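PDB 2I79: acetyltransferase, GNAT family from Streptococcus pneumoniae, which transfers the acetyl group of acetyl coenzyme A to an acceptor, probably an amine, as a member of the GNAT family. Local coordinates for the interface of chains A and B. Coordinates in Å, arbitrary orientation; residue numbers count along the deposited sequence, not the author numbering. Chains: chain A/B, Acetyltransferase, GNAT family.

Contact 1: the interface of chains A and B. Residues chain A 32-35, 38-40; chain B 81-83.
Two guanidinium groups of chain B meet chain A through their edges. At the edge of B:Arg83, in the plane of the group, lies the carbonyl of A:Thr32; at the edge of B:Arg81, also in plane, lies the carbonyl oxygen of A:Gly38. Arginine suits both places, because its flat rim of N-H groups can serve backbone carbonyls that point out of a loop, here the 32-40 segment of chain A in an interface between two copies of the protein that may form a dimer.

B:Arg83 sends its NE to the O of A:Thr32 at 2.6 Å, a nearly straight bond (164° at H) whose donor stands above the carbonyl plane. Its CG is anti to the backbone N (chi1 -169°), and bends at chi2 and chi3 curl the chain around A:Ser33, whose CA packs on B:Arg83 CB at 3.6 Å. The same turn brings NH1 to the O of A:Leu34 in a weak, bent bond of 2.9 Å. The small side chain of serine probably helps the arginine stem lie this close to the backbone.

B:Arg81 instead runs extended from CG to NE, passing alongside A:Leu34 and meeting A:Leu40 tip to tip. Its NH1 donates to A:Gly38 O at 3.1 Å, while NH2 makes a weak bond to A:Ile39 O.

A:Asp35 may add a favourable field among these cations without a salt bridge, its OD2 lying 4.5 Å from B:Lys82 NZ. The lysine stem crosses it at about a right angle, with CG 3.5 Å from A:Asp35 OD2.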
ATOM      1  N   THR A  32       1.221   6.691  13.695  1.00 46.89           N
ATOM      2  CA  THR A  32       1.601   6.113  12.413  1.00 47.94           C
ATOM      3  C   THR A  32       2.158   4.711  12.608  1.00 47.64           C
ATOM      4  O   THR A  32       2.210   4.212  13.718  1.00 47.11           O
ATOM      5  CB  THR A  32       2.632   7.003  11.690  1.00 48.30           C
ATOM      6  OG1 THR A  32       3.938   6.826  12.266  1.00 49.46           O
ATOM      7  CG2 THR A  32       2.188   8.482  11.767  1.00 48.60           C
ATOM      8  N   SER A  33       2.555   4.071  11.527  1.00 48.22           N
ATOM      9  CA  SER A  33       3.025   2.682  11.602  1.00 49.01           C
ATOM     10  C   SER A  33       4.414   2.587  12.250  1.00 48.90           C
ATOM     11  O   SER A  33       4.817   1.513  12.710  1.00 48.65           O
ATOM     12  CB  SER A  33       3.003   2.050  10.216  1.00 49.76           C
ATOM     13  OG  SER A  33       3.896   2.785   9.384  1.00 54.44           O
ATOM     14  N   LEU A  34       5.118   3.724  12.305  1.00 48.82           N
ATOM     15  CA  LEU A  34       6.313   3.876  13.156  1.00 48.26           C
ATOM     16  C   LEU A  34       5.990   3.537  14.608  1.00 48.11           C
ATOM     17  O   LEU A  34       4.969   3.981  15.157  1.00 48.89           O
ATOM     18  CB  LEU A  34       6.854   5.297  13.080  1.00 48.28           C
ATOM     19  CG  LEU A  34       7.450   5.817  11.744  1.00 49.46           C
ATOM     20  CD1 LEU A  34       7.851   7.296  11.917  1.00 50.07           C
ATOM     21  CD2 LEU A  34       8.631   4.977  11.261  1.00 47.54           C
ATOM     22  N   ASP A  35       6.859   2.747  15.217  1.00 47.41           N
ATOM     23  CA  ASP A  35       6.791   2.406  16.630  1.00 47.34           C
ATOM     24  C   ASP A  35       8.170   2.405  17.259  1.00 46.62           C
ATOM     25  O   ASP A  35       9.135   2.855  16.647  1.00 45.01           O
ATOM     26  CB  ASP A  35       6.055   1.072  16.860  1.00 47.60           C
ATOM     27  CG  ASP A  35       6.824  -0.162  16.386  1.00 49.44           C
ATOM     28  OD1 ASP A  35       8.049  -0.160  16.162  1.00 51.90           O
ATOM     29  OD2 ASP A  35       6.161  -1.189  16.248  1.00 54.52           O
ATOM     30  N   GLY A  38      11.533   1.739  15.790  1.00 48.67           N
ATOM     31  CA  GLY A  38      12.138   2.742  14.943  1.00 49.61           C
ATOM     32  C   GLY A  38      12.048   2.442  13.463  1.00 50.26           C
ATOM     33  O   GLY A  38      11.321   1.564  13.035  1.00 49.60           O
ATOM     34  N   ILE A  39      12.810   3.192  12.680  1.00 51.46           N
ATOM     35  CA  ILE A  39      12.717   3.157  11.232  1.00 52.09           C
ATOM     36  C   ILE A  39      13.323   1.885  10.609  1.00 53.07           C
ATOM     37  O   ILE A  39      12.969   1.526   9.486  1.00 53.98           O
ATOM     38  CB  ILE A  39      13.323   4.455  10.626  1.00 51.93           C
ATOM     39  CG1 ILE A  39      12.922   4.628   9.148  1.00 52.26           C
ATOM     40  CG2 ILE A  39      14.827   4.500  10.830  1.00 51.32           C
ATOM     41  CD1 ILE A  39      11.446   5.075   8.950  1.00 51.98           C
ATOM     42  N   LEU A  40      14.216   1.205  11.328  1.00 53.90           N
ATOM     43  CA  LEU A  40      14.738  -0.107  10.904  1.00 55.05           C
ATOM     44  C   LEU A  40      15.637  -0.057   9.625  1.00 55.93           C
ATOM     45  O   LEU A  40      15.768  -1.044   8.883  1.00 56.57           O
ATOM     46  CB  LEU A  40      13.588  -1.110  10.750  1.00 55.41           C
ATOM     47  CG  LEU A  40      12.797  -1.322  12.045  1.00 56.64           C
ATOM     48  CD1 LEU A  40      11.492  -2.047  11.778  1.00 59.66           C
ATOM     49  CD2 LEU A  40      13.645  -2.052  13.100  1.00 56.99           C
TER
ATOM     50  N   ARG B  81       5.409  -4.577  10.291  1.00 53.04           N
ATOM     51  CA  ARG B  81       5.306  -3.712  11.467  1.00 53.65           C
ATOM     52  C   ARG B  81       4.059  -4.031  12.291  1.00 52.18           C
ATOM     53  O   ARG B  81       3.021  -4.375  11.738  1.00 50.43           O
ATOM     54  CB  ARG B  81       5.258  -2.241  11.059  1.00 54.89           C
ATOM     55  CG  ARG B  81       6.532  -1.742  10.462  1.00 56.36           C
ATOM     56  CD  ARG B  81       6.493  -0.234  10.262  1.00 58.71           C
ATOM     57  NE  ARG B  81       7.608   0.191   9.408  1.00 63.02           N
ATOM     58  CZ  ARG B  81       8.759   0.704   9.839  1.00 66.32           C
ATOM     59  NH1 ARG B  81       8.981   0.891  11.126  1.00 68.39           N
ATOM     60  NH2 ARG B  81       9.701   1.026   8.967  1.00 68.01           N
ATOM     61  N   LYS B  82       4.181  -3.879  13.606  1.00 50.83           N
ATOM     62  CA  LYS B  82       3.160  -4.320  14.543  1.00 51.36           C
ATOM     63  C   LYS B  82       1.837  -3.550  14.362  1.00 49.84           C
ATOM     64  O   LYS B  82       0.775  -4.083  14.667  1.00 49.45           O
ATOM     65  CB  LYS B  82       3.647  -4.198  16.011  1.00 51.95           C
ATOM     66  CG  LYS B  82       5.136  -4.570  16.224  1.00 55.03           C
ATOM     67  CD  LYS B  82       5.518  -4.963  17.697  1.00 55.29           C
ATOM     68  CE  LYS B  82       7.095  -4.898  17.942  1.00 57.10           C
ATOM     69  NZ  LYS B  82       7.457  -4.213  19.254  1.00 53.30           N
ATOM     70  N   ARG B  83       1.930  -2.296  13.898  1.00 48.19           N
ATOM     71  CA  ARG B  83       0.762  -1.442  13.631  1.00 47.79           C
ATOM     72  C   ARG B  83      -0.234  -2.122  12.673  1.00 46.74           C
ATOM     73  O   ARG B  83      -1.435  -2.034  12.868  1.00 47.02           O
ATOM     74  CB  ARG B  83       1.208  -0.074  13.068  1.00 47.07           C
ATOM     75  CG  ARG B  83       0.098   1.001  12.996  1.00 47.55           C
ATOM     76  CD  ARG B  83      -0.227   1.568  14.392  1.00 47.37           C
ATOM     77  NE  ARG B  83       0.928   2.285  14.939  1.00 48.79           N
ATOM     78  CZ  ARG B  83       1.582   1.990  16.064  1.00 47.98           C
ATOM     79  NH1 ARG B  83       2.633   2.709  16.395  1.00 48.88           N
ATOM     80  NH2 ARG B  83       1.185   1.034  16.887  1.00 47.88           N
TER

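Contact 2: the interface of chains A and B. Residues chain A 82-84, 86-87; chain B 33, 129, 152-156, 161.
This part of the two-fold interface between the two copies, possibly a dimer, has its polar contacts centred on A:Arg83, in the loop before strand 87-94. With CG anti to its backbone N (chi1 -165°) and bends at chi2 and chi3, the side chain brings NE to B:Tyr155 O at 3.2 Å. This bond is almost straight (171° at H), and the acceptor lies in the guanidinium plane. The backbone O of A:Arg83 accepts a weak, bent bond from B:Tyr155 N. A long arginine suits the place: it pairs with both the N-H and the carbonyl of B:Tyr155, in the short strand 154-155. Water 1 links A:Arg83 N to B:Ser33 O.

The aromatic contact joins A:His86 and B:Phe161, tip to tip and edge-to-face, with planes 57° apart. B:Phe161 CE1 sits over the centre of the imidazole, and A:Ile87 CG1 backs the opposite face toward its rim, which should help to hold the ring's tilt. A flat ring suits this slot between two apolar groups, and its NE2 also makes a weak bond to A:Arg83 O within its own chain.

Apolar packing fills the rim. B:Tyr155 CB lies 3.8 Å from A:His86 CD2, and A:Lys82 spends its flexible aliphatic stem on the tyrosine ring's edge, crossing at about a right angle, with CD 3.8 Å from B:Tyr155 CD2.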
ATOM      1  N   LYS A  82       1.459   1.606 -15.000  1.00 45.24           N
ATOM      2  CA  LYS A  82       0.618   2.700 -15.488  1.00 46.50           C
ATOM      3  C   LYS A  82      -0.802   2.705 -14.929  1.00 45.39           C
ATOM      4  O   LYS A  82      -1.430   3.773 -14.894  1.00 45.83           O
ATOM      5  CB  LYS A  82       0.600   2.780 -17.017  1.00 47.92           C
ATOM      6  CG  LYS A  82      -0.121   1.661 -17.721  1.00 50.92           C
ATOM      7  CD  LYS A  82      -1.599   2.048 -18.110  1.00 55.15           C
ATOM      8  CE  LYS A  82      -2.148   1.181 -19.267  1.00 54.68           C
ATOM      9  NZ  LYS A  82      -1.821  -0.291 -19.103  1.00 56.05           N
ATOM     10  N   ARG A  83      -1.298   1.543 -14.478  1.00 44.61           N
ATOM     11  CA  ARG A  83      -2.609   1.476 -13.826  1.00 44.34           C
ATOM     12  C   ARG A  83      -2.702   2.482 -12.668  1.00 43.62           C
ATOM     13  O   ARG A  83      -3.732   3.101 -12.496  1.00 43.17           O
ATOM     14  CB  ARG A  83      -2.941   0.078 -13.290  1.00 43.71           C
ATOM     15  CG  ARG A  83      -4.476  -0.111 -12.922  1.00 45.05           C
ATOM     16  CD  ARG A  83      -5.227  -1.039 -13.906  1.00 48.93           C
ATOM     17  NE  ARG A  83      -4.898  -0.696 -15.287  1.00 49.21           N
ATOM     18  CZ  ARG A  83      -4.553  -1.508 -16.261  1.00 49.93           C
ATOM     19  NH1 ARG A  83      -4.496  -2.822 -16.137  1.00 49.68           N
ATOM     20  NH2 ARG A  83      -4.277  -0.962 -17.429  1.00 55.54           N
ATOM     21  N   VAL A  84      -1.609   2.640 -11.912  1.00 43.55           N
ATOM     22  CA  VAL A  84      -1.587   3.355 -10.631  1.00 43.82           C
ATOM     23  C   VAL A  84      -0.460   4.394 -10.461  1.00 44.18           C
ATOM     24  O   VAL A  84      -0.316   5.005  -9.398  1.00 43.80           O
ATOM     25  CB  VAL A  84      -1.542   2.335  -9.475  1.00 43.80           C
ATOM     26  CG1 VAL A  84      -2.839   1.546  -9.456  1.00 42.95           C
ATOM     27  CG2 VAL A  84      -0.354   1.417  -9.603  1.00 43.32           C
ATOM     28  N   HIS A  86      -0.115   7.398 -11.298  1.00 41.53           N
ATOM     29  CA  HIS A  86      -0.615   8.760 -11.041  1.00 41.59           C
ATOM     30  C   HIS A  86      -1.047   8.998  -9.593  1.00 41.12           C
ATOM     31  O   HIS A  86      -1.483  10.095  -9.264  1.00 41.65           O
ATOM     32  CB  HIS A  86      -1.820   9.025 -11.966  1.00 41.35           C
ATOM     33  CG  HIS A  86      -2.947   8.063 -11.751  1.00 39.40           C
ATOM     34  ND1 HIS A  86      -4.046   8.369 -10.975  1.00 39.10           N
ATOM     35  CD2 HIS A  86      -3.087   6.763 -12.097  1.00 36.43           C
ATOM     36  CE1 HIS A  86      -4.844   7.316 -10.921  1.00 36.18           C
ATOM     37  NE2 HIS A  86      -4.277   6.329 -11.580  1.00 38.58           N
ATOM     38  N   ILE A  87      -0.922   7.974  -8.747  1.00 40.66           N
ATOM     39  CA  ILE A  87      -1.327   8.008  -7.348  1.00 40.38           C
ATOM     40  C   ILE A  87      -0.101   8.074  -6.410  1.00 40.73           C
ATOM     41  O   ILE A  87       0.733   7.157  -6.389  1.00 40.98           O
ATOM     42  CB  ILE A  87      -2.126   6.733  -6.976  1.00 40.39           C
ATOM     43  CG1 ILE A  87      -3.344   6.539  -7.904  1.00 40.33           C
ATOM     44  CG2 ILE A  87      -2.569   6.775  -5.518  1.00 40.46           C
ATOM     45  CD1 ILE A  87      -3.995   5.173  -7.782  1.00 39.31           C
TER
ATOM     46  N   SER B  33      -3.760  -4.358 -11.728  1.00 44.49           N
ATOM     47  CA  SER B  33      -2.594  -3.549 -12.103  1.00 44.69           C
ATOM     48  C   SER B  33      -1.748  -4.137 -13.229  1.00 44.55           C
ATOM     49  O   SER B  33      -0.970  -3.398 -13.841  1.00 45.08           O
ATOM     50  CB  SER B  33      -1.698  -3.343 -10.898  1.00 44.67           C
ATOM     51  OG  SER B  33      -2.221  -2.305 -10.137  1.00 45.41           O
ATOM     52  N   GLN B 129     -11.789  -2.250  -8.816  1.00 40.97           N
ATOM     53  CA  GLN B 129     -12.435  -1.332  -9.729  1.00 41.21           C
ATOM     54  C   GLN B 129     -13.970  -1.516  -9.640  1.00 41.17           C
ATOM     55  O   GLN B 129     -14.452  -2.631  -9.725  1.00 40.48           O
ATOM     56  CB  GLN B 129     -11.982  -1.568 -11.150  1.00 40.96           C
ATOM     57  CG  GLN B 129     -10.507  -1.272 -11.445  1.00 41.63           C
ATOM     58  CD  GLN B 129     -10.106  -1.772 -12.810  1.00 41.20           C
ATOM     59  OE1 GLN B 129     -10.957  -2.198 -13.599  1.00 39.45           O
ATOM     60  NE2 GLN B 129      -8.803  -1.737 -13.100  1.00 43.29           N
ATOM     61  N   ARG B 152     -10.319   8.173  -9.433  1.00 43.77           N
ATOM     62  CA  ARG B 152      -9.017   7.935 -10.051  1.00 43.80           C
ATOM     63  C   ARG B 152      -8.216   6.911  -9.263  1.00 43.04           C
ATOM     64  O   ARG B 152      -7.020   7.070  -9.083  1.00 42.10           O
ATOM     65  CB  ARG B 152      -8.215   9.237 -10.191  1.00 43.97           C
ATOM     66  CG  ARG B 152      -8.985  10.408 -10.776  1.00 44.39           C
ATOM     67  CD  ARG B 152      -8.028  11.563 -11.100  1.00 44.59           C
ATOM     68  NE  ARG B 152      -8.732  12.720 -11.669  1.00 45.39           N
ATOM     69  CZ  ARG B 152      -8.271  13.973 -11.669  1.00 45.79           C
ATOM     70  NH1 ARG B 152      -7.101  14.285 -11.115  1.00 45.20           N
ATOM     71  NH2 ARG B 152      -9.008  14.937 -12.198  1.00 45.09           N
ATOM     72  N   GLY B 153      -8.867   5.860  -8.777  1.00 42.92           N
ATOM     73  CA  GLY B 153      -8.137   4.745  -8.180  1.00 43.53           C
ATOM     74  C   GLY B 153      -7.435   3.861  -9.208  1.00 43.52           C
ATOM     75  O   GLY B 153      -6.655   3.005  -8.848  1.00 43.30           O
ATOM     76  N   ALA B 154      -7.742   4.054 -10.488  1.00 44.09           N
ATOM     77  CA  ALA B 154      -7.127   3.287 -11.570  1.00 44.77           C
ATOM     78  C   ALA B 154      -7.164   4.075 -12.879  1.00 44.87           C
ATOM     79  O   ALA B 154      -7.969   4.966 -13.081  1.00 43.45           O
ATOM     80  CB  ALA B 154      -7.811   1.938 -11.730  1.00 43.76           C
ATOM     81  N   TYR B 155      -6.256   3.732 -13.764  1.00 46.61           N
ATOM     82  CA  TYR B 155      -6.134   4.388 -15.052  1.00 47.38           C
ATOM     83  C   TYR B 155      -6.114   3.278 -16.079  1.00 47.37           C
ATOM     84  O   TYR B 155      -5.365   2.351 -15.936  1.00 45.89           O
ATOM     85  CB  TYR B 155      -4.849   5.195 -15.054  1.00 49.14           C
ATOM     86  CG  TYR B 155      -4.459   5.844 -16.354  1.00 49.09           C
ATOM     87  CD1 TYR B 155      -5.008   7.067 -16.736  1.00 52.08           C
ATOM     88  CD2 TYR B 155      -3.508   5.253 -17.184  1.00 52.53           C
ATOM     89  CE1 TYR B 155      -4.630   7.682 -17.915  1.00 52.17           C
ATOM     90  CE2 TYR B 155      -3.126   5.849 -18.374  1.00 52.96           C
ATOM     91  CZ  TYR B 155      -3.678   7.077 -18.724  1.00 53.70           C
ATOM     92  OH  TYR B 155      -3.299   7.680 -19.913  1.00 54.04           O
ATOM     93  N   ILE B 156      -7.008   3.340 -17.053  1.00 48.55           N
ATOM     94  CA  ILE B 156      -7.089   2.336 -18.117  1.00 49.78           C
ATOM     95  C   ILE B 156      -7.173   3.030 -19.482  1.00 50.61           C
ATOM     96  O   ILE B 156      -7.360   4.253 -19.561  1.00 49.60           O
ATOM     97  CB  ILE B 156      -8.310   1.378 -17.920  1.00 49.34           C
ATOM     98  CG1 ILE B 156      -9.644   2.155 -17.889  1.00 50.02           C
ATOM     99  CG2 ILE B 156      -8.153   0.586 -16.633  1.00 48.62           C
ATOM    100  CD1 ILE B 156     -10.854   1.338 -18.318  1.00 49.18           C
ATOM    101  N   PHE B 161      -9.423   7.793 -16.347  1.00 51.21           N
ATOM    102  CA  PHE B 161      -9.462   7.485 -14.914  1.00 50.30           C
ATOM    103  C   PHE B 161     -10.791   6.914 -14.453  1.00 49.19           C
ATOM    104  O   PHE B 161     -11.856   7.411 -14.819  1.00 49.34           O
ATOM    105  CB  PHE B 161      -9.162   8.732 -14.075  1.00 50.45           C
ATOM    106  CG  PHE B 161      -7.832   9.325 -14.356  1.00 50.23           C
ATOM    107  CD1 PHE B 161      -6.681   8.695 -13.919  1.00 49.94           C
ATOM    108  CD2 PHE B 161      -7.725  10.512 -15.064  1.00 51.90           C
ATOM    109  CE1 PHE B 161      -5.455   9.206 -14.191  1.00 50.56           C
ATOM    110  CE2 PHE B 161      -6.493  11.049 -15.334  1.00 52.06           C
ATOM    111  CZ  PHE B 161      -5.340  10.378 -14.898  1.00 52.14           C
TER
HETATM  112  O   HOH W   1      -0.599  -1.184 -15.110  1.00 38.87           O

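Contact 3: the interface of chains A and B. Residues chain A 122-123, 170-171; chain B 151-152, 161.
Arginine-to-carbonyl hydrogen bonds run both ways across this part of the interface between the two copies. B:Arg152, extended from CG to NE, is long enough to reach the backbone just past chain A's strand 160-170 and just before strand 123-129. Its NH1 donates to A:Arg122 O at 2.9 Å, in the carbonyl plane on a lone pair, and more weakly to A:Ile171 O, so one nitrogen bridges two backbone oxygens. In return A:Arg123, bent at chi3 (-105°), sends NE to B:Glu151 O at 2.8 Å, nearly along the C=O axis but with the acceptor tilted out of the guanidinium plane; its NH2 adds a weak bond to the same oxygen.

Within chain A, A:Arg122 NE donates to A:Ile171 O at 3.0 Å, also on a lone pair. This bond, with bends at chi2 and chi3, positions the side chain, while A:Ile171 O is shared with the partner's arginine. The two guanidinium groups, their planes 61° apart, come close at A:Arg122 NH2 and B:Arg152 NH2 (3.6 Å); any repulsion might be eased in part by the carbonyl oxygens beside them.

Apolar contacts frame the bonds. A:Leu170 lays CB over one face of the B:Arg152 guanidinium toward its rim, and its CD2 packs on B:Arg152 CD at 3.7 Å, a branched side chain suited to lining an arginine stem. Its other branch, CD1, meets the carboxylate end of B:Glu151, crossing at about a right angle. B:Phe161 turns its far rim to A:Arg122, ring and guanidinium perpendicular, with CZ 3.7 Å from A:Arg122 CG.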
ATOM      1  N   ARG A 122      -1.880  12.529 -10.405  1.00 44.67           N
ATOM      2  CA  ARG A 122      -3.231  13.066 -10.497  1.00 44.34           C
ATOM      3  C   ARG A 122      -4.087  12.744  -9.253  1.00 43.94           C
ATOM      4  O   ARG A 122      -5.282  13.020  -9.212  1.00 44.69           O
ATOM      5  CB  ARG A 122      -3.912  12.503 -11.742  1.00 44.60           C
ATOM      6  CG  ARG A 122      -3.156  12.758 -13.054  1.00 45.34           C
ATOM      7  CD  ARG A 122      -2.933  14.247 -13.369  1.00 47.04           C
ATOM      8  NE  ARG A 122      -4.195  14.986 -13.421  1.00 47.25           N
ATOM      9  CZ  ARG A 122      -5.077  14.896 -14.417  1.00 48.24           C
ATOM     10  NH1 ARG A 122      -4.835  14.130 -15.475  1.00 48.96           N
ATOM     11  NH2 ARG A 122      -6.209  15.581 -14.365  1.00 48.47           N
ATOM     12  N   ARG A 123      -3.480  12.150  -8.244  1.00 43.23           N
ATOM     13  CA  ARG A 123      -4.163  11.821  -6.997  1.00 42.74           C
ATOM     14  C   ARG A 123      -3.137  11.675  -5.863  1.00 42.03           C
ATOM     15  O   ARG A 123      -2.046  11.095  -6.063  1.00 41.49           O
ATOM     16  CB  ARG A 123      -5.004  10.537  -7.144  1.00 42.63           C
ATOM     17  CG  ARG A 123      -5.390   9.905  -5.792  1.00 43.29           C
ATOM     18  CD  ARG A 123      -6.151   8.581  -5.882  1.00 42.66           C
ATOM     19  NE  ARG A 123      -7.470   8.927  -5.569  1.00 48.22           N
ATOM     20  CZ  ARG A 123      -8.085   8.831  -4.388  1.00 46.20           C
ATOM     21  NH1 ARG A 123      -7.595   8.214  -3.336  1.00 42.42           N
ATOM     22  NH2 ARG A 123      -9.298   9.302  -4.336  1.00 45.34           N
ATOM     23  N   LEU A 170      -7.683  14.986  -5.485  1.00 43.65           N
ATOM     24  CA  LEU A 170      -7.365  14.979  -6.918  1.00 44.37           C
ATOM     25  C   LEU A 170      -6.532  16.199  -7.248  1.00 44.85           C
ATOM     26  O   LEU A 170      -6.791  17.273  -6.727  1.00 45.46           O
ATOM     27  CB  LEU A 170      -8.622  14.959  -7.778  1.00 44.16           C
ATOM     28  CG  LEU A 170      -9.604  13.827  -7.506  1.00 44.27           C
ATOM     29  CD1 LEU A 170     -10.817  13.907  -8.449  1.00 43.21           C
ATOM     30  CD2 LEU A 170      -8.912  12.482  -7.596  1.00 40.59           C
ATOM     31  N   ILE A 171      -5.510  16.022  -8.083  1.00 45.68           N
ATOM     32  CA  ILE A 171      -4.624  17.121  -8.492  1.00 45.74           C
ATOM     33  C   ILE A 171      -4.411  17.167 -10.009  1.00 44.92           C
ATOM     34  O   ILE A 171      -4.655  16.171 -10.695  1.00 43.95           O
ATOM     35  CB  ILE A 171      -3.278  17.058  -7.763  1.00 46.69           C
ATOM     36  CG1 ILE A 171      -2.642  15.678  -7.870  1.00 47.34           C
ATOM     37  CG2 ILE A 171      -3.419  17.445  -6.238  1.00 47.50           C
ATOM     38  CD1 ILE A 171      -1.383  15.617  -7.074  1.00 46.67           C
TER
ATOM     39  N   GLU B 151     -12.015   8.099  -6.264  1.00 44.90           N
ATOM     40  CA  GLU B 151     -11.896   8.604  -7.641  1.00 45.27           C
ATOM     41  C   GLU B 151     -10.461   8.534  -8.166  1.00 43.89           C
ATOM     42  O   GLU B 151      -9.531   8.858  -7.468  1.00 42.43           O
ATOM     43  CB  GLU B 151     -12.370  10.056  -7.742  1.00 45.20           C
ATOM     44  CG  GLU B 151     -13.751  10.244  -8.307  1.00 47.86           C
ATOM     45  CD  GLU B 151     -14.070  11.725  -8.564  1.00 48.14           C
ATOM     46  OE1 GLU B 151     -13.948  12.182  -9.729  1.00 52.39           O
ATOM     47  OE2 GLU B 151     -14.401  12.434  -7.590  1.00 52.46           O
ATOM     48  N   ARG B 152     -10.319   8.173  -9.433  1.00 43.77           N
ATOM     49  CA  ARG B 152      -9.017   7.935 -10.051  1.00 43.80           C
ATOM     50  C   ARG B 152      -8.216   6.911  -9.263  1.00 43.04           C
ATOM     51  O   ARG B 152      -7.020   7.070  -9.083  1.00 42.10           O
ATOM     52  CB  ARG B 152      -8.215   9.237 -10.191  1.00 43.97           C
ATOM     53  CG  ARG B 152      -8.985  10.408 -10.776  1.00 44.39           C
ATOM     54  CD  ARG B 152      -8.028  11.563 -11.100  1.00 44.59           C
ATOM     55  NE  ARG B 152      -8.732  12.720 -11.669  1.00 45.39           N
ATOM     56  CZ  ARG B 152      -8.271  13.973 -11.669  1.00 45.79           C
ATOM     57  NH1 ARG B 152      -7.101  14.285 -11.115  1.00 45.20           N
ATOM     58  NH2 ARG B 152      -9.008  14.937 -12.198  1.00 45.09           N
ATOM     59  N   PHE B 161      -9.423   7.793 -16.347  1.00 51.21           N
ATOM     60  CA  PHE B 161      -9.462   7.485 -14.914  1.00 50.30           C
ATOM     61  C   PHE B 161     -10.791   6.914 -14.453  1.00 49.19           C
ATOM     62  O   PHE B 161     -11.856   7.411 -14.819  1.00 49.34           O
ATOM     63  CB  PHE B 161      -9.162   8.732 -14.075  1.00 50.45           C
ATOM     64  CG  PHE B 161      -7.832   9.325 -14.356  1.00 50.23           C
ATOM     65  CD1 PHE B 161      -6.681   8.695 -13.919  1.00 49.94           C
ATOM     66  CD2 PHE B 161      -7.725  10.512 -15.064  1.00 51.90           C
ATOM     67  CE1 PHE B 161      -5.455   9.206 -14.191  1.00 50.56           C
ATOM     68  CE2 PHE B 161      -6.493  11.049 -15.334  1.00 52.06           C
ATOM     69  CZ  PHE B 161      -5.340  10.378 -14.898  1.00 52.14           C
TER

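Contacts 2 and 3 adjoin, their C-alpha centres about 8 Å apart, and share B:Arg152 and B:Phe161, so loop 151-153 and the start of strand 161-170 of chain B serve both. The C-alpha centre of contact 1 lies about 28 Å from that of each. The two-fold relation ties it in nevertheless: segment 81-83 acts from chain B in contact 1, and its residues 82 and 83 act from chain A in contact 2, while Ser33 appears in both with the chains exchanged. Each contact has its symmetric twin, giving a two-fold symmetric interface consistent with a dimer, although the structure alone does not show that the pair persists in solution.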